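Local coordinates for protein malonyl CoA reductase (malonate semialdehyde-forming) (Sulfolobus tokodaii, PDB 2EP5) that probably catalyses the NADPH-dependent reduction of malonyl-CoA to malonate semialdehyde and belongs to the aspartate-semialdehyde dehydrogenase family, at residues T176-S181 / V242-V247; D292-I297 / R321-G326. All blocks are in the same frame, centred on the assembly; numbering follows the deposited sequence.

Contact 1. Residues T176-S181 / V242-V247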
ATOM      1  N   THR A 176       3.680  18.540  -8.928  1.00 17.43           N
ATOM      2  CA  THR A 176       2.718  18.285  -7.863  1.00 17.64           C
ATOM      3  C   THR A 176       2.489  16.786  -7.685  1.00 18.75           C
ATOM      4  O   THR A 176       2.349  16.055  -8.665  1.00 18.61           O
ATOM      5  CB  THR A 176       1.352  18.960  -8.143  1.00 16.00           C
ATOM      6  OG1 THR A 176       0.751  18.379  -9.311  1.00 16.54           O
ATOM      7  CG2 THR A 176       1.524  20.458  -8.347  1.00 13.37           C
ATOM      8  N   LEU A 177       2.480  16.334  -6.433  1.00 18.34           N
ATOM      9  CA  LEU A 177       2.231  14.932  -6.123  1.00 20.32           C
ATOM     10  C   LEU A 177       0.874  14.934  -5.424  1.00 22.12           C
ATOM     11  O   LEU A 177       0.746  15.382  -4.285  1.00 23.62           O
ATOM     12  CB  LEU A 177       3.327  14.367  -5.217  1.00 19.74           C
ATOM     13  CG  LEU A 177       4.714  14.216  -5.868  1.00 20.29           C
ATOM     14  CD1 LEU A 177       5.397  15.559  -5.912  1.00 23.25           C
ATOM     15  CD2 LEU A 177       5.576  13.248  -5.065  1.00 23.76           C
ATOM     16  N   GLN A 178      -0.139  14.429  -6.122  1.00 21.45           N
ATOM     17  CA  GLN A 178      -1.496  14.444  -5.610  1.00 21.03           C
ATOM     18  C   GLN A 178      -2.073  13.132  -5.113  1.00 20.73           C
ATOM     19  O   GLN A 178      -1.972  12.088  -5.767  1.00 20.85           O
ATOM     20  CB  GLN A 178      -2.397  15.069  -6.679  1.00 19.71           C
ATOM     21  CG  GLN A 178      -1.753  16.342  -7.220  1.00 20.23           C
ATOM     22  CD  GLN A 178      -2.572  17.081  -8.254  1.00 19.34           C
ATOM     23  OE1 GLN A 178      -2.028  17.886  -9.011  1.00 20.27           O
ATOM     24  NE2 GLN A 178      -3.873  16.831  -8.289  1.00 17.82           N
ATOM     25  N   ALA A 179      -2.693  13.214  -3.943  1.00 20.00           N
ATOM     26  CA  ALA A 179      -3.310  12.068  -3.294  1.00 20.66           C
ATOM     27  C   ALA A 179      -4.447  11.497  -4.121  1.00 20.19           C
ATOM     28  O   ALA A 179      -5.026  12.176  -4.971  1.00 20.54           O
ATOM     29  CB  ALA A 179      -3.824  12.469  -1.917  1.00 19.70           C
ATOM     30  N   VAL A 180      -4.756  10.232  -3.866  1.00 20.18           N
ATOM     31  CA  VAL A 180      -5.825   9.545  -4.569  1.00 21.05           C
ATOM     32  C   VAL A 180      -7.191  10.196  -4.331  1.00 22.34           C
ATOM     33  O   VAL A 180      -7.992  10.325  -5.258  1.00 22.57           O
ATOM     34  CB  VAL A 180      -5.890   8.057  -4.129  1.00 20.51           C
ATOM     35  CG1 VAL A 180      -7.162   7.409  -4.637  1.00 20.21           C
ATOM     36  CG2 VAL A 180      -4.683   7.309  -4.670  1.00 20.74           C
ATOM     37  N   SER A 181      -7.457  10.605  -3.093  1.00 22.69           N
ATOM     38  CA  SER A 181      -8.743  11.212  -2.757  1.00 23.47           C
ATOM     39  C   SER A 181      -9.079  12.373  -3.673  1.00 23.48           C
ATOM     40  O   SER A 181     -10.248  12.679  -3.877  1.00 23.73           O
ATOM     41  CB  SER A 181      -8.764  11.688  -1.296  1.00 22.44           C
ATOM     42  OG  SER A 181      -7.872  12.764  -1.077  1.00 21.33           O
ATOM     43  N   VAL A 242      -4.785  11.347   1.477  1.00 19.15           N
ATOM     44  CA  VAL A 242      -5.089  12.766   1.509  1.00 18.96           C
ATOM     45  C   VAL A 242      -3.847  13.615   1.591  1.00 20.13           C
ATOM     46  O   VAL A 242      -2.901  13.277   2.305  1.00 20.56           O
ATOM     47  CB  VAL A 242      -5.974  13.108   2.727  1.00 19.03           C
ATOM     48  CG1 VAL A 242      -6.417  14.574   2.653  1.00 16.97           C
ATOM     49  CG2 VAL A 242      -7.170  12.157   2.782  1.00 17.23           C
ATOM     50  N   GLY A 243      -3.858  14.732   0.868  1.00 21.50           N
ATOM     51  CA  GLY A 243      -2.725  15.637   0.892  1.00 21.57           C
ATOM     52  C   GLY A 243      -2.034  15.766  -0.448  1.00 23.15           C
ATOM     53  O   GLY A 243      -1.612  14.763  -1.036  1.00 23.80           O
ATOM     54  N   HIS A 244      -1.952  17.001  -0.940  1.00 21.59           N
ATOM     55  CA  HIS A 244      -1.294  17.305  -2.204  1.00 22.35           C
ATOM     56  C   HIS A 244       0.037  17.981  -1.915  1.00 23.99           C
ATOM     57  O   HIS A 244       0.098  19.004  -1.223  1.00 23.79           O
ATOM     58  CB  HIS A 244      -2.140  18.253  -3.054  1.00 21.51           C
ATOM     59  CG  HIS A 244      -3.304  17.593  -3.721  1.00 20.36           C
ATOM     60  ND1 HIS A 244      -3.509  16.230  -3.681  1.00 18.26           N
ATOM     61  CD2 HIS A 244      -4.319  18.106  -4.456  1.00 16.71           C
ATOM     62  CE1 HIS A 244      -4.599  15.932  -4.364  1.00 18.78           C
ATOM     63  NE2 HIS A 244      -5.108  17.053  -4.845  1.00 19.01           N
ATOM     64  N   MET A 245       1.106  17.404  -2.442  1.00 23.46           N
ATOM     65  CA  MET A 245       2.424  17.965  -2.247  1.00 24.11           C
ATOM     66  C   MET A 245       2.841  18.675  -3.532  1.00 24.21           C
ATOM     67  O   MET A 245       2.431  18.289  -4.633  1.00 24.56           O
ATOM     68  CB  MET A 245       3.419  16.857  -1.896  1.00 25.41           C
ATOM     69  CG  MET A 245       4.851  17.347  -1.731  1.00 32.54           C
ATOM     70  SD  MET A 245       5.876  16.186  -0.800  1.00 38.08           S
ATOM     71  CE  MET A 245       5.002  16.169   0.761  1.00 34.30           C
ATOM     72  N   GLY A 246       3.646  19.721  -3.389  1.00 23.06           N
ATOM     73  CA  GLY A 246       4.104  20.453  -4.551  1.00 20.75           C
ATOM     74  C   GLY A 246       5.539  20.917  -4.400  1.00 21.59           C
ATOM     75  O   GLY A 246       5.904  21.515  -3.382  1.00 21.74           O
ATOM     76  N   VAL A 247       6.362  20.611  -5.399  1.00 19.35           N
ATOM     77  CA  VAL A 247       7.750  21.046  -5.395  1.00 19.22           C
ATOM     78  C   VAL A 247       7.772  22.258  -6.311  1.00 19.09           C
ATOM     79  O   VAL A 247       7.555  22.144  -7.523  1.00 16.89           O
ATOM     80  CB  VAL A 247       8.702  19.980  -5.965  1.00 20.45           C
ATOM     81  CG1 VAL A 247      10.135  20.507  -5.956  1.00 18.67           C
ATOM     82  CG2 VAL A 247       8.602  18.717  -5.146  1.00 22.83           C
TER

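Contact 2. Residues D292-I297 / R321-G326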
ATOM      1  N   ASP A 292      13.340  16.789   6.457  1.00 25.97           N
ATOM      2  CA  ASP A 292      12.472  15.731   5.935  1.00 25.07           C
ATOM      3  C   ASP A 292      10.985  16.050   6.070  1.00 23.37           C
ATOM      4  O   ASP A 292      10.154  15.148   6.194  1.00 21.25           O
ATOM      5  CB  ASP A 292      12.781  14.403   6.629  1.00 25.58           C
ATOM      6  CG  ASP A 292      12.387  14.405   8.086  1.00 26.09           C
ATOM      7  OD1 ASP A 292      12.233  15.508   8.659  1.00 23.37           O
ATOM      8  OD2 ASP A 292      12.244  13.301   8.657  1.00 26.40           O
ATOM      9  N   ARG A 293      10.664  17.341   6.038  1.00 21.64           N
ATOM     10  CA  ARG A 293       9.289  17.804   6.145  1.00 22.21           C
ATOM     11  C   ARG A 293       9.007  18.782   5.000  1.00 23.11           C
ATOM     12  O   ARG A 293       9.932  19.409   4.472  1.00 22.80           O
ATOM     13  CB  ARG A 293       9.077  18.483   7.500  1.00 21.28           C
ATOM     14  CG  ARG A 293       9.350  17.567   8.683  1.00 20.64           C
ATOM     15  CD  ARG A 293       8.230  16.553   8.918  1.00 21.54           C
ATOM     16  NE  ARG A 293       7.060  17.174   9.534  1.00 22.39           N
ATOM     17  CZ  ARG A 293       7.061  17.727  10.746  1.00 22.46           C
ATOM     18  NH1 ARG A 293       8.170  17.728  11.472  1.00 19.22           N
ATOM     19  NH2 ARG A 293       5.958  18.290  11.230  1.00 20.35           N
ATOM     20  N   PRO A 294       7.726  18.939   4.610  1.00 22.47           N
ATOM     21  CA  PRO A 294       6.538  18.275   5.162  1.00 20.98           C
ATOM     22  C   PRO A 294       6.297  16.855   4.659  1.00 21.20           C
ATOM     23  O   PRO A 294       6.835  16.440   3.632  1.00 20.51           O
ATOM     24  CB  PRO A 294       5.415  19.200   4.740  1.00 20.27           C
ATOM     25  CG  PRO A 294       5.861  19.571   3.335  1.00 23.16           C
ATOM     26  CD  PRO A 294       7.342  19.861   3.520  1.00 20.53           C
ATOM     27  N   GLN A 295       5.474  16.124   5.403  1.00 20.58           N
ATOM     28  CA  GLN A 295       5.098  14.760   5.064  1.00 19.98           C
ATOM     29  C   GLN A 295       3.597  14.616   5.294  1.00 20.08           C
ATOM     30  O   GLN A 295       3.077  15.028   6.326  1.00 18.64           O
ATOM     31  CB  GLN A 295       5.822  13.745   5.956  1.00 20.37           C
ATOM     32  CG  GLN A 295       7.281  13.501   5.642  1.00 17.67           C
ATOM     33  CD  GLN A 295       7.864  12.432   6.542  1.00 17.88           C
ATOM     34  OE1 GLN A 295       7.301  11.350   6.666  1.00 17.59           O
ATOM     35  NE2 GLN A 295       8.996  12.731   7.179  1.00 16.28           N
ATOM     36  N   PRO A 296       2.885  14.031   4.325  1.00 20.77           N
ATOM     37  CA  PRO A 296       1.442  13.830   4.432  1.00 22.13           C
ATOM     38  C   PRO A 296       0.955  13.300   5.787  1.00 24.88           C
ATOM     39  O   PRO A 296       0.115  13.928   6.431  1.00 24.67           O
ATOM     40  CB  PRO A 296       1.163  12.851   3.302  1.00 20.56           C
ATOM     41  CG  PRO A 296       2.090  13.343   2.245  1.00 19.88           C
ATOM     42  CD  PRO A 296       3.377  13.587   3.009  1.00 20.06           C
ATOM     43  N   ILE A 297       1.489  12.158   6.228  1.00 26.38           N
ATOM     44  CA  ILE A 297       1.040  11.563   7.488  1.00 28.01           C
ATOM     45  C   ILE A 297       1.311  12.376   8.751  1.00 27.70           C
ATOM     46  O   ILE A 297       0.725  12.103   9.795  1.00 29.87           O
ATOM     47  CB  ILE A 297       1.609  10.129   7.691  1.00 27.47           C
ATOM     48  CG1 ILE A 297       3.128  10.163   7.846  1.00 28.47           C
ATOM     49  CG2 ILE A 297       1.219   9.255   6.519  1.00 29.10           C
ATOM     50  CD1 ILE A 297       3.740   8.794   8.130  1.00 27.47           C
ATOM     51  N   ARG A 321      13.912  27.186  -4.258  1.00 21.86           N
ATOM     52  CA  ARG A 321      13.083  25.992  -4.183  1.00 21.65           C
ATOM     53  C   ARG A 321      12.380  25.849  -2.842  1.00 20.21           C
ATOM     54  O   ARG A 321      12.865  26.326  -1.816  1.00 19.78           O
ATOM     55  CB  ARG A 321      13.900  24.723  -4.432  1.00 23.27           C
ATOM     56  CG  ARG A 321      12.997  23.489  -4.486  1.00 26.66           C
ATOM     57  CD  ARG A 321      13.674  22.245  -3.975  1.00 27.75           C
ATOM     58  NE  ARG A 321      14.275  22.437  -2.656  1.00 26.82           N
ATOM     59  CZ  ARG A 321      15.182  21.615  -2.142  1.00 23.93           C
ATOM     60  NH1 ARG A 321      15.573  20.556  -2.835  1.00 21.55           N
ATOM     61  NH2 ARG A 321      15.731  21.872  -0.964  1.00 27.28           N
ATOM     62  N   LEU A 322      11.235  25.177  -2.862  1.00 19.27           N
ATOM     63  CA  LEU A 322      10.473  24.944  -1.650  1.00 20.43           C
ATOM     64  C   LEU A 322       9.438  23.854  -1.878  1.00 20.92           C
ATOM     65  O   LEU A 322       8.992  23.635  -3.007  1.00 20.27           O
ATOM     66  CB  LEU A 322       9.805  26.243  -1.175  1.00 21.10           C
ATOM     67  CG  LEU A 322       8.740  26.952  -2.012  1.00 23.33           C
ATOM     68  CD1 LEU A 322       7.407  26.225  -1.887  1.00 26.19           C
ATOM     69  CD2 LEU A 322       8.583  28.372  -1.513  1.00 23.88           C
ATOM     70  N   VAL A 323       9.095  23.151  -0.798  1.00 21.63           N
ATOM     71  CA  VAL A 323       8.109  22.073  -0.821  1.00 21.52           C
ATOM     72  C   VAL A 323       6.932  22.478   0.063  1.00 21.87           C
ATOM     73  O   VAL A 323       7.105  22.862   1.224  1.00 20.75           O
ATOM     74  CB  VAL A 323       8.704  20.737  -0.287  1.00 23.60           C
ATOM     75  CG1 VAL A 323       7.629  19.659  -0.266  1.00 19.36           C
ATOM     76  CG2 VAL A 323       9.879  20.286  -1.173  1.00 24.37           C
ATOM     77  N   VAL A 324       5.732  22.397  -0.495  1.00 21.30           N
ATOM     78  CA  VAL A 324       4.530  22.761   0.236  1.00 18.56           C
ATOM     79  C   VAL A 324       3.553  21.590   0.261  1.00 18.02           C
ATOM     80  O   VAL A 324       3.489  20.792  -0.675  1.00 17.34           O
ATOM     81  CB  VAL A 324       3.850  23.980  -0.407  1.00 16.92           C
ATOM     82  CG1 VAL A 324       3.432  23.642  -1.832  1.00 15.47           C
ATOM     83  CG2 VAL A 324       2.651  24.415   0.426  1.00 16.49           C
ATOM     84  N   LEU A 325       2.792  21.496   1.342  1.00 18.17           N
ATOM     85  CA  LEU A 325       1.826  20.425   1.502  1.00 16.72           C
ATOM     86  C   LEU A 325       0.540  21.012   2.057  1.00 16.43           C
ATOM     87  O   LEU A 325       0.571  21.939   2.860  1.00 16.21           O
ATOM     88  CB  LEU A 325       2.386  19.372   2.458  1.00 17.16           C
ATOM     89  CG  LEU A 325       1.697  18.010   2.692  1.00 20.36           C
ATOM     90  CD1 LEU A 325       1.002  17.999   4.034  1.00 20.50           C
ATOM     91  CD2 LEU A 325       0.733  17.692   1.563  1.00 19.61           C
ATOM     92  N   GLY A 326      -0.588  20.478   1.607  1.00 17.28           N
ATOM     93  CA  GLY A 326      -1.874  20.946   2.082  1.00 19.70           C
ATOM     94  C   GLY A 326      -2.943  19.872   1.972  1.00 20.67           C
ATOM     95  O   GLY A 326      -2.820  18.939   1.178  1.00 21.51           O
TER

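Contact 1. Residues T176-S181 / V242-V247
Two neighbouring antiparallel strands of the mixed sheet in the dimerisation domain meet here, and the join carries His-244, the predicted proton acceptor. Thr-176 begins the pairing opposite Gly-246. Its OG1 sits between the backbone N and the carbonyl carbon (chi1 65°). From there Thr-176 OG1 donates to Gln-178 OE1 on the same face, at 2.8 Å in the carbonyl plane and on a lone pair. Leu-177 forms the hydrogen-bonded pair with Met-245. Leu-177 N reaches Met-245 O at 2.7 Å, from above the carbonyl plane, and Met-245 N returns a bond to Leu-177 O at 2.8 Å. Their CB atoms touch on the face that packs against a second subunit, where Leu-177 packs on Leu-177 of that subunit.

Gln-178 points to the other face, with Thr-176 and His-244. Gln-178 CB lies over one face of the His-244 ring, 3.6 Å from its centroid, a CH-pi contact offset toward the rim. The amide plane is turned 45° from the ring. Its NE2 bonds to Glu-204, and OE1 has a further weak bond to Ser-235. His-244 also touches Cys-151, the predicted acyl-thioester residue. The strand ends at Gln-178; in the loop that follows, Ala-179 CB rests on Gly-243 O at 3.3 Å. Ser-181 OG lies near Val-242 but bonds to Arg-241 O and Asn-328. At the imidazole edge, Ala-179 N stands 3.1 Å from His-244 ND1.

Contact 2. Residues D292-I297 / R321-G326
Pro-294 lays its ring on the side of strand 321-326 that carries Val-323 and Leu-325, and the contact is mainly aliphatic. No hydrogen bond crosses between the two segments. The peptide bond between Arg-293 and Pro-294 is cis.

The Pro-294 side chain can be followed round its ring. Pro-294 CB starts toward the strand and meets Leu-325 CB at 3.8 Å. Pro-294 CG comes closest, 3.6 Å from the same Leu-325 CB, and also touches CG1 of Val-323. Pro-294 CD closes the ring against Val-323 O and Val-323 CG1, the latter at 3.8 Å. The ring thus bridges two residues that point to the same side of the strand, while Val-324 between them points away. In Val-323, CG1 is anti to the backbone N (chi1 177°), and this is the branch that meets the ring. The proline ring lies aslant to the valine branch, while the leucine chain runs past it the other way.

Leu-325 also has its CG anti to the backbone N (chi1 -171°). Leu-325 CD1 reaches Pro-296 CA at 4.2 Å, so it touches the start of helix 296-299. Gln-295 holds the N-cap position of that helix and turns away from the strand. Gln-295 NE2 donates to Asp-292 O at 2.9 Å, nearly in the amide plane, which ties the turn across the cis bond. Its OE1 accepts from Asn-196 of a second subunit.

The strand runs between 244-251 and 308-316. Pro-294 also touches Thr-309 of strand 308-316, Pro-296 and Val-323 touch Met-245 of strand 244-251, and Asp-299 of helix 296-299 meets both Pro-294 and Leu-325.

Both contacts are buried and reach the same mixed sheet; contact 1 joins two of its strands edge to edge, whereas contact 2 has only 321-326 in it and lays a loop and a helix start on one face of that strand. Strands 244-251 and 319-326 are neighbours, so the two contacts touch. Probable hydrogen bonds run from Gly-246 N to Val-324 O and from His-244 N to Gly-326 O. Leu-325 CD2 packs on His-244 O, and Met-245 CE on Pro-294 O. The chemistry differs: contact 1 is mainly backbone bonding plus a polar cluster at the predicted active site, while contact 2 is aliphatic packing. Both also reach the second subunit.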